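Glycosyl hydrolase (Rhizobium leguminosarum bv. trifolii, PDB 5NDX) probably hydrolyses O-glycosidic bonds as a family 39 glycosidase, a bacterial orthologue of human alpha-L-iduronidase. Local coordinates at residues 433-446 with 513-527. The protein carries 2 engineered substitutions. Sequence-based numbering, arbitrary orientation.
Sequences LVPGRHAICLLRID and DVPLPSLTQVLVVPD. Unlike the reference sequence in segment 433-446: Ile440 (reference Leu).
Strand 436-445 pairs antiparallel with strand 518-526, their axes 155° apart in direction and 4.6 Å at closest, and paired backbone bonds at Ala439–Val525, Cys441–Leu523, Leu443–Gln521 and Ile445–Leu519 fix the alignment. Side chains of the strands therefore alternate between two faces. On one face Leu442 lies alongside Val522, pointing the same way, with CD2 of Leu442 3.8 Å from CG1 of Val522; Leu433, from the loop before the strand, crosses Val524 at about a right angle, and its CD1 also sits over the centre of the His438 ring. On the other, Ile445 and Leu519 pack against helix 364-372.

Arg444, on the first face, joins the pair to strand 513-516. Its CG is anti to the backbone N (chi1 174°), and bends at chi2 and chi3 bring the edge of the guanidinium to Thr520 OG1. NE donates to that oxygen at 2.8 Å, and NH2 reaches the carbonyl O of Asp513, also at 2.8 Å. NH1 forms a salt bridge with Asp446 OD2 (2.9 Å), on the anti side of the carboxylate but tilted out of its plane, and a water links NH1 to Asp513 OD2. Pro515 CD covers one face, 3.4 Å from NH1. Asp446 OD1 is held by the backbone N of Glu448, and Asp513 OD2 pairs with Arg423. A lysine in place of Arg444 would probably be unable to serve Thr520, Asp513 and Asp446 together, depriving at least one of its partner.

At the far end, Arg437 NH1 bridges to Asp527 OD2 at 2.6 Å, meeting it from above the carboxylate plane, the two flat groups 67° apart. The chemistry is thus divided: a largely apolar middle, a more exposed ion pair at one end, its carboxylate also held by Arg612, and at the other a buried arginine, its charge probably balanced by Asp446, whose NE and NH2 tie strand 436-445 to its neighbour 518-526 and to strand 508-516, away from the substrate pocket.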
loop_
_atom_site.group_PDB
_atom_site.type_symbol
_atom_site.label_atom_id
_atom_site.label_comp_id
_atom_site.label_asym_id
_atom_site.label_seq_id
_atom_site.Cartn_x
_atom_site.Cartn_y
_atom_site.Cartn_z
ATOM N N LEU A 433 -20.269 7.049 -22.451
ATOM C CA LEU A 433 -20.433 5.702 -21.874
ATOM C C LEU A 433 -21.242 4.914 -22.903
ATOM O O LEU A 433 -21.965 5.514 -23.681
ATOM C CB LEU A 433 -21.247 5.743 -20.577
ATOM C CG LEU A 433 -20.601 6.453 -19.361
ATOM C CD1 LEU A 433 -21.665 6.753 -18.319
ATOM C CD2 LEU A 433 -19.476 5.634 -18.811
ATOM N N VAL A 434 -21.197 3.598 -22.836
ATOM C CA VAL A 434 -22.042 2.766 -23.691
ATOM C C VAL A 434 -23.464 2.806 -23.157
ATOM O O VAL A 434 -23.686 2.488 -21.982
ATOM C CB VAL A 434 -21.585 1.302 -23.687
ATOM C CG1 VAL A 434 -22.555 0.446 -24.529
ATOM C CG2 VAL A 434 -20.146 1.218 -24.179
ATOM N N PRO A 435 -24.440 3.172 -24.002
ATOM C CA PRO A 435 -25.797 3.253 -23.436
ATOM C C PRO A 435 -26.329 1.963 -22.810
ATOM O O PRO A 435 -25.892 0.887 -23.163
ATOM C CB PRO A 435 -26.633 3.778 -24.617
ATOM C CG PRO A 435 -25.657 4.692 -25.319
ATOM C CD PRO A 435 -24.377 3.863 -25.311
ATOM N N GLY A 436 -27.217 2.121 -21.826
ATOM C CA GLY A 436 -27.573 1.059 -20.881
ATOM C C GLY A 436 -27.438 1.614 -19.477
ATOM O O GLY A 436 -26.883 2.697 -19.304
ATOM N N ARG A 437 -27.976 0.892 -18.507
ATOM C CA ARG A 437 -27.983 1.273 -17.106
ATOM C C ARG A 437 -26.552 1.302 -16.573
ATOM O O ARG A 437 -25.743 0.389 -16.819
ATOM C CB ARG A 437 -28.612 0.220 -16.197
ATOM C CG ARG A 437 -30.092 0.055 -16.093
ATOM C CD ARG A 437 -30.353 -1.367 -15.560
ATOM N NE ARG A 437 -30.790 -1.428 -14.174
ATOM C CZ ARG A 437 -30.602 -2.459 -13.335
ATOM N NH1 ARG A 437 -29.926 -3.550 -13.676
ATOM N NH2 ARG A 437 -31.065 -2.372 -12.092
ATOM N N HIS A 438 -26.311 2.267 -15.721
ATOM C CA HIS A 438 -25.068 2.338 -14.959
ATOM C C HIS A 438 -25.393 2.640 -13.533
ATOM O O HIS A 438 -26.399 3.321 -13.227
ATOM C CB HIS A 438 -24.196 3.445 -15.522
ATOM C CG HIS A 438 -23.648 3.133 -16.862
ATOM N ND1 HIS A 438 -22.375 2.633 -17.051
ATOM C CD2 HIS A 438 -24.200 3.221 -18.085
ATOM C CE1 HIS A 438 -22.162 2.454 -18.343
ATOM N NE2 HIS A 438 -23.258 2.786 -18.989
ATOM N N ALA A 439 -24.496 2.212 -12.666
ATOM C CA ALA A 439 -24.561 2.527 -11.238
ATOM C C ALA A 439 -23.417 3.490 -10.897
ATOM O O ALA A 439 -22.282 3.356 -11.413
ATOM C CB ALA A 439 -24.448 1.266 -10.419
ATOM N N ILE A 440 -23.751 4.490 -10.085
ATOM C CA ILE A 440 -22.796 5.491 -9.617
ATOM C C ILE A 440 -22.534 5.228 -8.133
ATOM O O ILE A 440 -23.481 5.283 -7.349
ATOM C CB ILE A 440 -23.340 6.903 -9.816
ATOM C CG1 ILE A 440 -23.717 7.120 -11.290
ATOM C CG2 ILE A 440 -22.298 7.954 -9.372
ATOM C CD1 ILE A 440 -24.516 8.423 -11.516
ATOM N N CYS A 441 -21.275 4.920 -7.776
ATOM C CA CYS A 441 -20.830 4.683 -6.414
ATOM C C CYS A 441 -19.856 5.786 -6.058
ATOM O O CYS A 441 -18.915 6.027 -6.812
ATOM C CB CYS A 441 -20.091 3.328 -6.244
ATOM S SG CYS A 441 -20.983 1.975 -7.060
ATOM N N LEU A 442 -20.121 6.470 -4.938
ATOM C CA LEU A 442 -19.290 7.559 -4.475
ATOM C C LEU A 442 -18.691 7.195 -3.127
ATOM O O LEU A 442 -19.415 7.048 -2.162
ATOM C CB LEU A 442 -20.116 8.823 -4.344
ATOM C CG LEU A 442 -20.938 9.199 -5.572
ATOM C CD1 LEU A 442 -21.954 10.259 -5.198
ATOM C CD2 LEU A 442 -20.073 9.644 -6.737
ATOM N N LEU A 443 -17.386 7.011 -3.078
ATOM C CA LEU A 443 -16.678 6.711 -1.842
ATOM C C LEU A 443 -15.892 7.972 -1.396
ATOM O O LEU A 443 -15.334 8.678 -2.243
ATOM C CB LEU A 443 -15.702 5.586 -2.083
ATOM C CG LEU A 443 -16.304 4.276 -2.531
ATOM C CD1 LEU A 443 -15.240 3.397 -3.137
ATOM C CD2 LEU A 443 -16.883 3.593 -1.302
ATOM N N ARG A 444 -15.828 8.206 -0.086
ATOM C CA ARG A 444 -15.253 9.423 0.468
ATOM C C ARG A 444 -14.469 9.148 1.721
ATOM O O ARG A 444 -14.930 8.422 2.631
ATOM C CB ARG A 444 -16.376 10.419 0.799
ATOM C CG ARG A 444 -16.016 11.716 1.534
ATOM C CD ARG A 444 -15.036 12.576 0.795
ATOM N NE ARG A 444 -15.559 13.117 -0.440
ATOM C CZ ARG A 444 -16.478 14.095 -0.530
ATOM N NH1 ARG A 444 -17.032 14.645 0.537
ATOM N NH2 ARG A 444 -16.851 14.524 -1.719
ATOM N N ILE A 445 -13.282 9.733 1.743
ATOM C CA ILE A 445 -12.477 9.876 2.924
ATOM C C ILE A 445 -12.362 11.387 3.227
ATOM O O ILE A 445 -11.755 12.123 2.470
ATOM C CB ILE A 445 -11.050 9.288 2.777
ATOM C CG1 ILE A 445 -11.126 7.840 2.319
ATOM C CG2 ILE A 445 -10.325 9.376 4.126
ATOM C CD1 ILE A 445 -9.807 7.270 1.869
ATOM N N ASP A 446 -12.945 11.804 4.340
ATOM C CA ASP A 446 -12.846 13.182 4.796
ATOM C C ASP A 446 -13.171 13.141 6.282
ATOM O O ASP A 446 -13.290 12.064 6.894
ATOM C CB ASP A 446 -13.700 14.161 3.974
ATOM C CG ASP A 446 -15.211 13.939 4.108
ATOM O OD1 ASP A 446 -15.632 13.247 5.085
ATOM O OD2 ASP A 446 -16.022 14.481 3.252
ATOM N N ASP A 513 -19.787 17.995 -3.072
ATOM C CA ASP A 513 -19.201 18.921 -2.108
ATOM C C ASP A 513 -17.857 18.327 -1.745
ATOM O O ASP A 513 -17.784 17.167 -1.311
ATOM C CB ASP A 513 -20.111 19.016 -0.895
ATOM C CG ASP A 513 -19.421 19.679 0.280
ATOM O OD1 ASP A 513 -19.196 20.926 0.184
ATOM O OD2 ASP A 513 -19.034 18.911 1.234
ATOM N N VAL A 514 -16.787 19.084 -1.944
ATOM C CA VAL A 514 -15.442 18.533 -1.922
ATOM C C VAL A 514 -14.615 19.244 -0.830
ATOM O O VAL A 514 -14.017 20.249 -1.091
ATOM C CB VAL A 514 -14.785 18.682 -3.292
ATOM C CG1 VAL A 514 -13.406 18.110 -3.294
ATOM C CG2 VAL A 514 -15.612 17.981 -4.358
ATOM N N PRO A 515 -14.575 18.681 0.389
ATOM C CA PRO A 515 -13.751 19.305 1.430
ATOM C C PRO A 515 -12.266 19.245 1.164
ATOM O O PRO A 515 -11.803 18.375 0.448
ATOM C CB PRO A 515 -14.068 18.492 2.689
ATOM C CG PRO A 515 -15.323 17.727 2.373
ATOM C CD PRO A 515 -15.318 17.517 0.882
ATOM N N LEU A 516 -11.558 20.214 1.731
ATOM C CA LEU A 516 -10.112 20.224 1.807
ATOM C C LEU A 516 -9.742 19.849 3.250
ATOM O O LEU A 516 -10.097 20.584 4.182
ATOM C CB LEU A 516 -9.564 21.598 1.455
ATOM C CG LEU A 516 -8.054 21.794 1.638
ATOM C CD1 LEU A 516 -7.357 20.945 0.624
ATOM C CD2 LEU A 516 -7.692 23.284 1.446
ATOM N N PRO A 517 -9.025 18.749 3.483
ATOM C CA PRO A 517 -8.673 17.712 2.516
ATOM C C PRO A 517 -9.730 16.627 2.348
ATOM O O PRO A 517 -10.536 16.393 3.247
ATOM C CB PRO A 517 -7.440 17.078 3.135
ATOM C CG PRO A 517 -7.590 17.244 4.605
ATOM C CD PRO A 517 -8.472 18.452 4.833
ATOM N N SER A 518 -9.701 15.966 1.190
ATOM C CA SER A 518 -10.550 14.811 0.957
ATOM C C SER A 518 -10.100 14.039 -0.242
ATOM O O SER A 518 -9.358 14.546 -1.096
ATOM C CB SER A 518 -12.038 15.231 0.788
ATOM O OG SER A 518 -12.231 15.916 -0.464
ATOM N N LEU A 519 -10.496 12.769 -0.252
ATOM C CA LEU A 519 -10.325 11.906 -1.409
ATOM C C LEU A 519 -11.689 11.324 -1.712
ATOM O O LEU A 519 -12.321 10.762 -0.829
ATOM C CB LEU A 519 -9.346 10.760 -1.098
ATOM C CG LEU A 519 -9.058 9.810 -2.260
ATOM C CD1 LEU A 519 -8.449 10.541 -3.465
ATOM C CD2 LEU A 519 -8.090 8.683 -1.806
ATOM N N THR A 520 -12.120 11.453 -2.942
ATOM C CA THR A 520 -13.383 10.909 -3.398
ATOM C C THR A 520 -13.094 9.913 -4.542
ATOM O O THR A 520 -12.341 10.224 -5.457
ATOM C CB THR A 520 -14.289 11.991 -3.963
ATOM O OG1 THR A 520 -14.449 13.048 -3.024
ATOM C CG2 THR A 520 -15.680 11.479 -4.306
ATOM N N GLN A 521 -13.732 8.747 -4.512
ATOM C CA GLN A 521 -13.643 7.810 -5.664
ATOM C C GLN A 521 -15.034 7.698 -6.279
ATOM O O GLN A 521 -16.012 7.432 -5.574
ATOM C CB GLN A 521 -13.120 6.453 -5.201
ATOM C CG GLN A 521 -12.553 5.607 -6.314
ATOM C CD GLN A 521 -11.248 6.134 -6.816
ATOM O OE1 GLN A 521 -10.512 6.842 -6.100
ATOM N NE2 GLN A 521 -10.916 5.789 -8.058
ATOM N N VAL A 522 -15.134 8.001 -7.574
ATOM C CA VAL A 522 -16.383 7.901 -8.303
ATOM C C VAL A 522 -16.257 6.679 -9.255
ATOM O O VAL A 522 -15.374 6.642 -10.119
ATOM C CB VAL A 522 -16.606 9.154 -9.131
ATOM C CG1 VAL A 522 -17.951 9.074 -9.866
ATOM C CG2 VAL A 522 -16.503 10.424 -8.226
ATOM N N LEU A 523 -17.136 5.703 -9.086
ATOM C CA LEU A 523 -17.195 4.535 -9.928
ATOM C C LEU A 523 -18.500 4.611 -10.665
ATOM O O LEU A 523 -19.554 4.812 -10.035
ATOM C CB LEU A 523 -17.170 3.262 -9.088
ATOM C CG LEU A 523 -15.965 3.108 -8.145
ATOM C CD1 LEU A 523 -16.121 1.901 -7.210
ATOM C CD2 LEU A 523 -14.710 2.987 -8.932
ATOM N N VAL A 524 -18.428 4.534 -11.989
ATOM C CA VAL A 524 -19.615 4.477 -12.839
ATOM C C VAL A 524 -19.497 3.170 -13.638
ATOM O O VAL A 524 -18.605 3.043 -14.479
ATOM C CB VAL A 524 -19.685 5.649 -13.785
ATOM C CG1 VAL A 524 -20.939 5.552 -14.635
ATOM C CG2 VAL A 524 -19.703 6.980 -13.014
ATOM N N VAL A 525 -20.338 2.186 -13.318
ATOM C CA VAL A 525 -20.126 0.845 -13.836
ATOM C C VAL A 525 -21.362 0.359 -14.622
ATOM O O VAL A 525 -22.462 0.645 -14.222
ATOM C CB VAL A 525 -19.753 -0.153 -12.741
ATOM C CG1 VAL A 525 -18.482 0.295 -12.085
ATOM C CG2 VAL A 525 -20.835 -0.314 -11.689
ATOM N N PRO A 526 -21.163 -0.365 -15.745
ATOM C CA PRO A 526 -22.286 -0.861 -16.517
ATOM C C PRO A 526 -22.927 -2.073 -15.858
ATOM O O PRO A 526 -22.378 -2.648 -14.952
ATOM C CB PRO A 526 -21.657 -1.239 -17.860
ATOM C CG PRO A 526 -20.266 -1.654 -17.486
ATOM C CD PRO A 526 -19.876 -0.660 -16.400
ATOM N N ASP A 527 -24.125 -2.410 -16.299
ATOM C CA ASP A 527 -24.856 -3.570 -15.828
ATOM C C ASP A 527 -24.443 -4.788 -16.700
ATOM O O ASP A 527 -24.722 -4.811 -17.880
ATOM C CB ASP A 527 -26.357 -3.290 -15.942
ATOM C CG ASP A 527 -27.218 -4.445 -15.473
ATOM O OD1 ASP A 527 -26.710 -5.454 -14.989
ATOM O OD2 ASP A 527 -28.440 -4.340 -15.606
HETATM O O HOH W 1 -25.021 -1.037 -18.945
HETATM O O HOH W 2 -19.217 16.168 1.437
#